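Local coordinates for reticulocyte binding protein (Streptococcus agalactiae COH1, PDB 3FAW) that probably hydrolyses alpha-1,6 linkages in pullulan and related glucans, as a secreted, cell-wall-attached pullulanase with a TIM-barrel catalytic domain, at residues A[150-155]-A[205-210]; A[222-227]-A[366-371]; A[315-320]-A[389-394]; A[371-376]-A[447-452]. All coordinates share one frame; numbering follows the deposited sequence. Where two conformers were deposited one is given.

Interaction 1: A[150-155]-A[205-210]; sequences LWSPSA and YEIKRG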
# COMPACT_ATOMS: atom_id res chain seq x y z
N LEU A 150 0.04 -1.74 -28.22
CA LEU A 150 -0.08 -0.51 -27.42
C LEU A 150 -1.42 0.17 -27.71
O LEU A 150 -1.74 0.45 -28.87
CB LEU A 150 1.05 0.47 -27.73
CG LEU A 150 1.04 1.77 -26.92
CD1 LEU A 150 1.55 1.52 -25.50
CD2 LEU A 150 1.84 2.86 -27.61
N TRP A 151 -2.20 0.44 -26.67
CA TRP A 151 -3.49 1.12 -26.81
C TRP A 151 -3.29 2.64 -26.82
O TRP A 151 -2.72 3.20 -25.88
CB TRP A 151 -4.43 0.70 -25.67
CG TRP A 151 -5.81 1.28 -25.76
CD1 TRP A 151 -6.88 0.78 -26.45
CD2 TRP A 151 -6.29 2.47 -25.10
NE1 TRP A 151 -7.98 1.58 -26.28
CE2 TRP A 151 -7.64 2.63 -25.46
CE3 TRP A 151 -5.69 3.41 -24.26
CZ2 TRP A 151 -8.42 3.70 -25.00
CZ3 TRP A 151 -6.46 4.47 -23.80
CH2 TRP A 151 -7.81 4.61 -24.17
N SER A 152 -3.74 3.30 -27.88
CA SER A 152 -3.58 4.76 -28.02
C SER A 152 -4.46 5.31 -29.16
O SER A 152 -3.95 5.64 -30.23
CB SER A 152 -2.11 5.11 -28.26
OG SER A 152 -1.91 6.52 -28.23
N PRO A 153 -5.77 5.42 -28.93
CA PRO A 153 -6.71 5.64 -30.02
C PRO A 153 -6.62 7.00 -30.73
O PRO A 153 -7.06 7.10 -31.87
CB PRO A 153 -8.08 5.46 -29.35
CG PRO A 153 -7.85 5.79 -27.93
CD PRO A 153 -6.45 5.37 -27.62
N SER A 154 -6.05 8.03 -30.08
CA SER A 154 -5.98 9.37 -30.67
C SER A 154 -4.67 9.64 -31.42
O SER A 154 -4.49 10.73 -31.97
CB SER A 154 -6.18 10.44 -29.58
OG SER A 154 -5.08 10.47 -28.68
N ALA A 155 -3.77 8.66 -31.46
CA ALA A 155 -2.47 8.81 -32.14
C ALA A 155 -2.59 8.85 -33.67
O ALA A 155 -3.36 8.09 -34.24
CB ALA A 155 -1.52 7.68 -31.72
N TYR A 205 8.15 3.83 -27.16
CA TYR A 205 7.22 4.15 -28.25
C TYR A 205 7.20 5.66 -28.48
O TYR A 205 7.03 6.42 -27.53
CB TYR A 205 5.80 3.68 -27.92
CG TYR A 205 5.60 2.19 -28.00
CD1 TYR A 205 5.72 1.52 -29.21
CD2 TYR A 205 5.27 1.44 -26.86
CE1 TYR A 205 5.54 0.14 -29.29
CE2 TYR A 205 5.08 0.07 -26.93
CZ TYR A 205 5.21 -0.57 -28.15
OH TYR A 205 5.03 -1.93 -28.23
N GLU A 206 7.37 6.07 -29.73
CA GLU A 206 7.21 7.47 -30.11
C GLU A 206 5.83 7.70 -30.72
O GLU A 206 5.52 7.16 -31.79
CB GLU A 206 8.31 7.92 -31.08
CG GLU A 206 8.35 9.43 -31.27
CD GLU A 206 9.52 9.89 -32.13
OE1 GLU A 206 9.62 9.43 -33.29
OE2 GLU A 206 10.33 10.69 -31.64
N ILE A 207 5.02 8.50 -30.04
CA ILE A 207 3.65 8.77 -30.47
C ILE A 207 3.57 10.15 -31.08
O ILE A 207 4.06 11.12 -30.51
CB ILE A 207 2.66 8.67 -29.28
CG1 ILE A 207 2.73 7.28 -28.64
CG2 ILE A 207 1.23 8.96 -29.74
CD1 ILE A 207 1.76 7.08 -27.50
N LYS A 208 2.94 10.24 -32.26
CA LYS A 208 2.73 11.51 -32.93
C LYS A 208 1.24 11.86 -32.94
O LYS A 208 0.41 11.04 -33.35
CB LYS A 208 3.26 11.45 -34.36
CG LYS A 208 3.33 12.80 -35.07
CD LYS A 208 3.97 12.66 -36.44
CE LYS A 208 3.98 13.99 -37.19
NZ LYS A 208 4.71 13.89 -38.49
N ARG A 209 0.93 13.06 -32.46
CA ARG A 209 -0.42 13.63 -32.56
C ARG A 209 -0.28 15.05 -33.11
O ARG A 209 0.01 15.98 -32.37
CB ARG A 209 -1.11 13.67 -31.20
CG ARG A 209 -1.56 12.32 -30.68
CD ARG A 209 -2.25 12.44 -29.33
NE ARG A 209 -1.33 12.92 -28.31
CZ ARG A 209 -0.58 12.15 -27.52
NH1 ARG A 209 -0.63 10.82 -27.60
NH2 ARG A 209 0.23 12.71 -26.64
N GLY A 210 -0.48 15.19 -34.42
CA GLY A 210 -0.25 16.46 -35.10
C GLY A 210 1.23 16.79 -35.15
O GLY A 210 2.05 15.97 -35.58
O HOH W 1 -3.01 8.97 -28.52

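Interaction 2: A[222-227]-A[366-371]; sequences KSLAEW and SARIAE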
# COMPACT_ATOMS: atom_id res chain seq x y z
N LYS A 222 6.99 -5.71 -18.75
CA LYS A 222 7.25 -6.73 -17.73
C LYS A 222 8.62 -6.60 -17.08
O LYS A 222 8.88 -7.21 -16.04
CB LYS A 222 7.09 -8.14 -18.33
CG LYS A 222 5.72 -8.40 -18.98
CD LYS A 222 4.56 -8.22 -18.01
CE LYS A 222 3.22 -8.50 -18.67
NZ LYS A 222 2.92 -7.52 -19.76
N SER A 223 9.51 -5.83 -17.71
CA SER A 223 10.78 -5.44 -17.09
C SER A 223 11.31 -4.17 -17.75
O SER A 223 10.69 -3.64 -18.68
CB SER A 223 11.82 -6.57 -17.14
OG SER A 223 12.89 -6.32 -16.24
N LEU A 224 12.45 -3.68 -17.25
CA LEU A 224 13.01 -2.40 -17.68
C LEU A 224 14.53 -2.43 -17.71
O LEU A 224 15.17 -3.28 -17.10
CB LEU A 224 12.58 -1.28 -16.72
CG LEU A 224 11.10 -1.08 -16.37
CD1 LEU A 224 10.99 -0.15 -15.17
CD2 LEU A 224 10.32 -0.52 -17.56
N ALA A 225 15.11 -1.46 -18.44
CA ALA A 225 16.54 -1.19 -18.38
C ALA A 225 16.89 -0.58 -17.03
O ALA A 225 16.04 0.05 -16.40
CB ALA A 225 16.95 -0.24 -19.50
N GLU A 226 18.13 -0.79 -16.58
CA GLU A 226 18.61 -0.16 -15.34
C GLU A 226 18.28 1.33 -15.38
O GLU A 226 18.48 1.99 -16.40
CB GLU A 226 20.11 -0.41 -15.11
CG GLU A 226 21.09 0.30 -16.08
CD GLU A 226 21.07 -0.25 -17.50
OE1 GLU A 226 20.49 -1.33 -17.75
OE2 GLU A 226 21.65 0.41 -18.39
N TRP A 227 17.75 1.85 -14.27
CA TRP A 227 17.14 3.18 -14.24
C TRP A 227 17.85 4.11 -13.26
O TRP A 227 18.11 3.75 -12.10
CB TRP A 227 15.65 3.06 -13.89
CG TRP A 227 14.92 4.35 -13.68
CD1 TRP A 227 14.25 4.73 -12.55
CD2 TRP A 227 14.80 5.44 -14.60
NE1 TRP A 227 13.71 5.98 -12.72
CE2 TRP A 227 14.03 6.44 -13.97
CE3 TRP A 227 15.26 5.68 -15.90
CZ2 TRP A 227 13.71 7.66 -14.59
CZ3 TRP A 227 14.94 6.88 -16.52
CH2 TRP A 227 14.17 7.86 -15.86
N SER A 366 15.97 -9.71 -16.94
CA SER A 366 15.41 -11.00 -16.55
C SER A 366 15.71 -11.35 -15.09
O SER A 366 14.94 -12.07 -14.45
CB SER A 366 15.93 -12.10 -17.48
OG SER A 366 15.42 -11.93 -18.79
N ALA A 367 16.81 -10.82 -14.56
CA ALA A 367 17.30 -11.21 -13.24
C ALA A 367 16.29 -10.93 -12.12
O ALA A 367 15.97 -11.83 -11.34
CB ALA A 367 18.62 -10.51 -12.94
N ARG A 368 15.77 -9.71 -12.06
CA ARG A 368 14.86 -9.30 -10.97
C ARG A 368 13.58 -10.13 -10.88
O ARG A 368 13.06 -10.34 -9.79
CB ARG A 368 14.50 -7.81 -11.09
CG ARG A 368 13.77 -7.45 -12.39
CD ARG A 368 14.55 -6.43 -13.17
NE ARG A 368 13.98 -5.11 -13.16
CZ ARG A 368 14.64 -4.00 -13.47
NH1 ARG A 368 15.93 -4.03 -13.79
NH2 ARG A 368 14.01 -2.85 -13.45
N ILE A 369 13.08 -10.60 -12.03
CA ILE A 369 11.93 -11.49 -12.07
C ILE A 369 12.30 -12.83 -11.43
O ILE A 369 11.55 -13.36 -10.60
CB ILE A 369 11.45 -11.70 -13.53
CG1 ILE A 369 10.88 -10.40 -14.09
CG2 ILE A 369 10.40 -12.83 -13.61
CD1 ILE A 369 10.53 -10.45 -15.57
N ALA A 370 13.47 -13.35 -11.80
CA ALA A 370 13.99 -14.58 -11.22
C ALA A 370 14.31 -14.42 -9.73
O ALA A 370 14.07 -15.32 -8.93
CB ALA A 370 15.24 -15.03 -11.98
N GLU A 371 14.85 -13.26 -9.36
CA GLU A 371 15.23 -12.98 -7.97
C GLU A 371 14.03 -12.84 -7.02
O GLU A 371 14.10 -13.30 -5.88
CB GLU A 371 16.09 -11.73 -7.90
CG GLU A 371 17.48 -11.90 -8.51
CD GLU A 371 18.15 -10.57 -8.77
OE1 GLU A 371 17.58 -9.74 -9.50
OE2 GLU A 371 19.25 -10.34 -8.23
O HOH W 2 14.89 -0.53 -13.96

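Interaction 3: A[315-320]-A[389-394]; sequences LLPVLS and DVVYNH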
# COMPACT_ATOMS: atom_id res chain seq x y z
N LEU A 315 5.76 -6.68 1.71
CA LEU A 315 6.88 -5.91 1.18
C LEU A 315 6.42 -4.55 0.67
O LEU A 315 5.48 -4.46 -0.12
CB LEU A 315 7.57 -6.66 0.04
CG LEU A 315 8.14 -8.04 0.40
CD1 LEU A 315 8.66 -8.72 -0.86
CD2 LEU A 315 9.23 -7.94 1.46
N LEU A 316 7.11 -3.50 1.12
CA LEU A 316 6.92 -2.16 0.56
C LEU A 316 7.16 -2.21 -0.96
O LEU A 316 7.80 -3.14 -1.45
CB LEU A 316 7.83 -1.14 1.26
CG LEU A 316 7.21 -0.52 2.53
CD1 LEU A 316 7.26 -1.51 3.70
CD2 LEU A 316 7.88 0.80 2.91
N PRO A 317 6.65 -1.21 -1.71
CA PRO A 317 6.59 -1.27 -3.17
C PRO A 317 7.85 -1.81 -3.89
O PRO A 317 8.89 -1.15 -3.91
CB PRO A 317 6.32 0.19 -3.56
CG PRO A 317 5.48 0.68 -2.46
CD PRO A 317 6.07 0.06 -1.22
N VAL A 318 7.73 -3.00 -4.46
CA VAL A 318 8.81 -3.62 -5.23
C VAL A 318 8.66 -3.33 -6.73
O VAL A 318 9.58 -3.59 -7.51
CB VAL A 318 8.90 -5.16 -4.99
CG1 VAL A 318 9.15 -5.45 -3.51
CG2 VAL A 318 7.66 -5.88 -5.48
N LEU A 319 7.52 -2.79 -7.15
CA LEU A 319 7.35 -2.35 -8.54
C LEU A 319 8.14 -1.06 -8.79
O LEU A 319 8.45 -0.33 -7.85
CB LEU A 319 5.88 -2.17 -8.90
CG LEU A 319 5.14 -3.51 -8.98
CD1 LEU A 319 3.70 -3.36 -8.56
CD2 LEU A 319 5.23 -4.12 -10.38
N SER A 320 8.47 -0.80 -10.05
CA SER A 320 9.38 0.28 -10.41
C SER A 320 8.89 1.63 -9.91
O SER A 320 7.75 2.01 -10.15
CB SER A 320 9.57 0.36 -11.93
OG SER A 320 10.39 1.48 -12.27
N ASP A 389 2.76 -4.59 -1.42
CA ASP A 389 2.26 -3.22 -1.34
C ASP A 389 2.18 -2.66 -2.77
O ASP A 389 3.16 -2.73 -3.51
CB ASP A 389 3.23 -2.39 -0.49
CG ASP A 389 2.64 -1.08 -0.04
OD1 ASP A 389 1.71 -0.57 -0.69
OD2 ASP A 389 3.13 -0.55 0.98
N VAL A 390 1.02 -2.13 -3.13
CA VAL A 390 0.76 -1.64 -4.50
C VAL A 390 0.13 -0.25 -4.46
O VAL A 390 -0.66 0.06 -3.58
CB VAL A 390 -0.15 -2.61 -5.30
CG1 VAL A 390 0.56 -3.93 -5.54
CG2 VAL A 390 -1.48 -2.84 -4.57
N VAL A 391 0.48 0.57 -5.45
CA VAL A 391 0.27 2.02 -5.38
C VAL A 391 -0.42 2.59 -6.62
O VAL A 391 0.14 3.40 -7.35
CB VAL A 391 1.63 2.75 -5.19
CG1 VAL A 391 1.41 4.20 -4.74
CG2 VAL A 391 2.52 2.00 -4.18
N TYR A 392 -1.67 2.17 -6.84
CA TYR A 392 -2.43 2.59 -8.02
C TYR A 392 -3.08 3.97 -7.88
O TYR A 392 -3.62 4.50 -8.85
CB TYR A 392 -3.50 1.55 -8.35
CG TYR A 392 -2.95 0.18 -8.61
CD1 TYR A 392 -2.35 -0.13 -9.83
CD2 TYR A 392 -3.01 -0.82 -7.64
CE1 TYR A 392 -1.83 -1.40 -10.07
CE2 TYR A 392 -2.50 -2.09 -7.87
CZ TYR A 392 -1.91 -2.37 -9.09
OH TYR A 392 -1.39 -3.63 -9.33
N ASN A 393 -3.03 4.55 -6.68
CA ASN A 393 -3.70 5.83 -6.45
C ASN A 393 -3.05 6.98 -7.23
O ASN A 393 -3.74 7.89 -7.68
CB ASN A 393 -3.80 6.14 -4.95
CG ASN A 393 -2.46 6.40 -4.29
OD1 ASN A 393 -1.97 7.52 -4.31
ND2 ASN A 393 -1.88 5.37 -3.67
N HIS A 394 -1.73 6.93 -7.40
CA HIS A 394 -1.03 7.94 -8.18
C HIS A 394 0.23 7.40 -8.84
O HIS A 394 0.78 6.37 -8.43
CB HIS A 394 -0.69 9.17 -7.31
CG HIS A 394 0.55 8.99 -6.48
ND1 HIS A 394 0.58 8.23 -5.34
CD2 HIS A 394 1.81 9.47 -6.65
CE1 HIS A 394 1.80 8.25 -4.83
NE2 HIS A 394 2.57 8.99 -5.61
O HOH W 3 5.12 -4.48 -3.15
O HOH W 4 4.64 -1.97 -5.68

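Interaction 4: A[371-376]-A[447-452]; sequences ELKQLI and SEFKVD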
# COMPACT_ATOMS: atom_id res chain seq x y z
N GLU A 371 14.85 -13.26 -9.36
CA GLU A 371 15.23 -12.98 -7.97
C GLU A 371 14.03 -12.84 -7.02
O GLU A 371 14.10 -13.30 -5.88
CB GLU A 371 16.09 -11.73 -7.90
CG GLU A 371 17.48 -11.90 -8.51
CD GLU A 371 18.15 -10.57 -8.77
OE1 GLU A 371 17.58 -9.74 -9.50
OE2 GLU A 371 19.25 -10.34 -8.23
N LEU A 372 12.95 -12.20 -7.48
CA LEU A 372 11.75 -12.07 -6.64
C LEU A 372 11.01 -13.41 -6.52
O LEU A 372 10.52 -13.76 -5.45
CB LEU A 372 10.80 -10.98 -7.18
CG LEU A 372 9.53 -10.72 -6.34
CD1 LEU A 372 9.89 -10.39 -4.88
CD2 LEU A 372 8.67 -9.62 -6.95
N LYS A 373 10.93 -14.15 -7.63
CA LYS A 373 10.35 -15.49 -7.60
C LYS A 373 11.08 -16.41 -6.62
O LYS A 373 10.44 -17.20 -5.92
CB LYS A 373 10.37 -16.11 -9.00
CG LYS A 373 9.28 -15.61 -9.95
CD LYS A 373 9.38 -16.37 -11.27
CE LYS A 373 8.35 -15.93 -12.28
NZ LYS A 373 8.18 -16.98 -13.33
N GLN A 374 12.40 -16.32 -6.58
CA GLN A 374 13.22 -17.16 -5.70
C GLN A 374 12.99 -16.81 -4.23
O GLN A 374 12.82 -17.71 -3.40
CB GLN A 374 14.71 -17.03 -6.06
CG GLN A 374 15.63 -17.99 -5.28
CD GLN A 374 15.39 -19.45 -5.62
OE1 GLN A 374 15.10 -20.26 -4.74
NE2 GLN A 374 15.52 -19.79 -6.89
N LEU A 375 13.00 -15.52 -3.92
CA LEU A 375 12.66 -15.05 -2.58
C LEU A 375 11.27 -15.55 -2.15
O LEU A 375 11.10 -16.01 -1.02
CB LEU A 375 12.69 -13.52 -2.52
CG LEU A 375 12.17 -12.86 -1.24
CD1 LEU A 375 12.97 -13.33 -0.03
CD2 LEU A 375 12.19 -11.34 -1.35
N ILE A 376 10.30 -15.47 -3.05
CA ILE A 376 8.92 -15.88 -2.75
C ILE A 376 8.81 -17.40 -2.55
O ILE A 376 8.10 -17.87 -1.67
CB ILE A 376 7.94 -15.39 -3.85
CG1 ILE A 376 7.77 -13.87 -3.75
CG2 ILE A 376 6.58 -16.06 -3.70
CD1 ILE A 376 6.95 -13.24 -4.88
N SER A 447 -0.63 -14.56 -10.53
CA SER A 447 -0.41 -15.82 -11.24
C SER A 447 1.07 -16.06 -11.59
O SER A 447 1.52 -17.21 -11.56
CB SER A 447 -1.28 -15.88 -12.51
OG SER A 447 -0.93 -14.86 -13.43
N GLU A 448 1.81 -15.00 -11.91
CA GLU A 448 3.21 -15.14 -12.31
C GLU A 448 4.14 -15.32 -11.10
O GLU A 448 4.98 -16.22 -11.10
CB GLU A 448 3.67 -13.93 -13.14
CG GLU A 448 5.01 -14.13 -13.85
CD GLU A 448 5.02 -15.35 -14.75
OE1 GLU A 448 4.06 -15.51 -15.54
OE2 GLU A 448 5.98 -16.14 -14.68
N PHE A 449 4.00 -14.46 -10.10
CA PHE A 449 4.87 -14.51 -8.91
C PHE A 449 4.27 -15.32 -7.73
O PHE A 449 4.92 -15.47 -6.69
CB PHE A 449 5.24 -13.09 -8.47
CG PHE A 449 6.14 -12.38 -9.45
CD1 PHE A 449 7.52 -12.54 -9.40
CD2 PHE A 449 5.60 -11.55 -10.43
CE1 PHE A 449 8.35 -11.88 -10.31
CE2 PHE A 449 6.42 -10.89 -11.34
CZ PHE A 449 7.79 -11.05 -11.28
N LYS A 450 3.06 -15.85 -7.92
CA LYS A 450 2.33 -16.62 -6.89
C LYS A 450 2.17 -15.85 -5.58
O LYS A 450 2.42 -16.37 -4.49
CB LYS A 450 2.99 -17.99 -6.65
CG LYS A 450 3.15 -18.84 -7.90
CD LYS A 450 1.83 -19.16 -8.59
CE LYS A 450 2.05 -20.06 -9.79
NZ LYS A 450 1.02 -19.87 -10.84
N VAL A 451 1.74 -14.60 -5.71
CA VAL A 451 1.56 -13.70 -4.57
C VAL A 451 0.30 -14.10 -3.78
O VAL A 451 -0.72 -14.49 -4.36
CB VAL A 451 1.48 -12.23 -5.04
CG1 VAL A 451 1.12 -11.31 -3.88
CG2 VAL A 451 2.80 -11.82 -5.66
N ASP A 452 0.39 -14.02 -2.46
CA ASP A 452 -0.66 -14.52 -1.58
C ASP A 452 -1.61 -13.43 -1.09
O ASP A 452 -2.63 -13.73 -0.48
CB ASP A 452 -0.04 -15.25 -0.40
CG ASP A 452 0.90 -16.34 -0.85
OD1 ASP A 452 0.41 -17.38 -1.35
OD2 ASP A 452 2.13 -16.15 -0.72

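Interaction 1: A[150-155]-A[205-210]
Leu150 and Tyr205 stand 8.7 Å apart CA to CA on strands that share no hydrogen bond, whereas Ala155 and Arg209 close to 5.3 Å between their CA atoms, where a type I turn from Ser152 to Ala155 swings the first chain inward. Side chains fill the wider end. Leu150 reaches across with CG anti to the backbone N (chi1 -179°), laying CD2 and CB over one face of the Tyr205 ring. Its CD2 forms a CH-pi contact 4.1 Å from the ring centroid, 27° off the normal, as the two side chains run past each other in opposite directions. Ile207 spans the middle: CD1 comes within 4.2 Å of Leu150 CD2 and also touches the hydroxyl of Ser152, while CG2 presses on Ala155 CB at 3.6 Å. Toward the turn the contact becomes polar. Arg209 runs its CG past the Ala155 backbone, and its chain, bent at chi3, brings NH1 to water 1 at 3.2 Å. This water in turn donates to Ser152 OG at 2.7 Å and, in the given one of two deposited conformers, to Ser154 OG. The same groups have partners in residues 403-405: Ser152 OG binds Ile404 O, Ser154 OG binds Glu405 and Arg209 NH2 binds Asp403 O. The packing therefore closes one end of the beta-sandwich expected for a carbohydrate-binding module 48, apolar between the strands and polar at the turn, where a water ties the arginine to two serines and all three side chains bond to 403-405.

Interaction 2: A[222-227]-A[366-371]
Ser223 and Leu224 lay their oxygens over one face of the Arg368 guanidinium, Ser223 OG 3.5 Å from Arg368 NE and Leu224 O 3.5 Å from Arg368 NH1. Neither is a hydrogen bond, because both oxygens lie above the plane rather than in line with an N-H. The edge of the group is used differently: water 2 lies in its plane, accepts from NH2 and donates to Ala225 O at 2.8 Å. Beside this, Ile369 sets its CD1 3.7 Å from Lys222 O. The arginine gets there through a chain bent at chi2 (-120°) and chi3 (-107°), both far from a staggered value, which folds it from the first turn of helix 367-381 across the loop. Further out, Ser223 OG is held by Pro365 O just before that helix, NH2 also bonds Leu354 O, and backbone bonds from Ser223 to Ala242 and Ala225 to Lys240 fix the loop itself. Ile369 packs on Phe449 of helix 432-449. A buried cation is thus met by oxygens over its face, a water at its edge and Leu354 O as a further acceptor, which probably offsets the cost of burying its charge where the 222-227 loop meets the first turn of helix 367-381.

Interaction 3: A[315-320]-A[389-394]
Leu315 O accepts Asp389 N at 3.0 Å, nearly along its own C=O direction (C=O...N 164°), and has water 3 close by at 3.1 Å. That water links the two segments further: it lies 2.7 Å from Asp389 O and accepts from Val318 N. Water 4 donates to the same Asp389 O, also at 2.7 Å, and takes a weak bond from Leu319 N, so two waters bridge the segments beyond the barrel strands. The Asp389 side chain, with CG anti to the backbone N (chi1 -165°), lies alongside the ring of Pro317, pointing the same way, its OD2 3.7 Å from Pro317 CD. The proline thus flanks a carboxylate whose oxygens are spoken for: OD1 forms a salt bridge with Arg455 and OD2 a hydrogen bond with Tyr346. Two residues on, Val391 sets CG2 against Pro317 CG at 3.7 Å, the two crossing at about a right angle. Leu319 CD1 meets Val390 CG1 more loosely. Further along, His394 ND1 donates to Asn393 OD1 at 2.8 Å, from 42° out of the amide carbonyl plane. The sequence DVVYNH at the C-terminal end of the third barrel strand matches the first conserved region of alpha-amylase-family enzymes, and its junction with the loop leaving the second strand lies where active sites of such TIM barrels are built.

Interaction 4: A[371-376]-A[447-452]
Phe449 lays its ring against Leu372 and Lys373 of helix 367-381. Leu372 crosses it at about a right angle and puts CD2 over one ring face, 4.0 Å from Phe449 CD1. Lys373 comes obliquely to the ring with CG, 3.6 Å from Phe449 CD1. Ile376 makes a separate fit, under the base of the phenylalanine rather than its ring: its CD1 lies 4.0 Å from Phe449 CB, and its CG2 rests 3.5 Å from Phe449 O. The same CD1 also brushes Val451 CG2, so the isoleucine fills the notch formed as the chain leaves its helix. Lys450, with positive phi (55°), makes that exit, and its NZ folds back to Ser447 O. Past the ring the Lys373 chain runs on extended, placing NZ 2.7 Å from Glu448 OE2 in a salt bridge. Glu448, bent at chi2 (56°), meets it with the anti lone pair of OE2. Pro246 O and Leu249 O also accept from this ammonium, so three oxygens grip it at the margin of the apolar patch. On the barrel side, Ile376 touches Val386 and Val451 touches Leu388, both on strand 385-390. Helices 367-381 and 432-449, packed side by side against barrel strand 385-390, are characteristic of a (beta/alpha)8 barrel.

Interaction 1 stands apart, about 26 Å or more from the others between centres, in the carbohydrate-binding module. Interactions 3 and 4 lie in the catalytic barrel, and interaction 2 joins a loop between strands 212-216 and 241-242 to it; these three touch one another. Interactions 2 and 4 use the same helix, 367-381, and share Glu371; Ile369 O of the former lies 3.5 Å from Phe449 CE1 of the latter. Interaction 3, nearest the chain's centre, meets both: Ser320 packs on Leu224 and Val318 on Leu372. All four are largely buried, yet backbone and water bonds dominate at 3, a face-on arginine at 2, apolar wedging with a marginal salt bridge at 4, and strand side chains with a water-bridged polar end at 1.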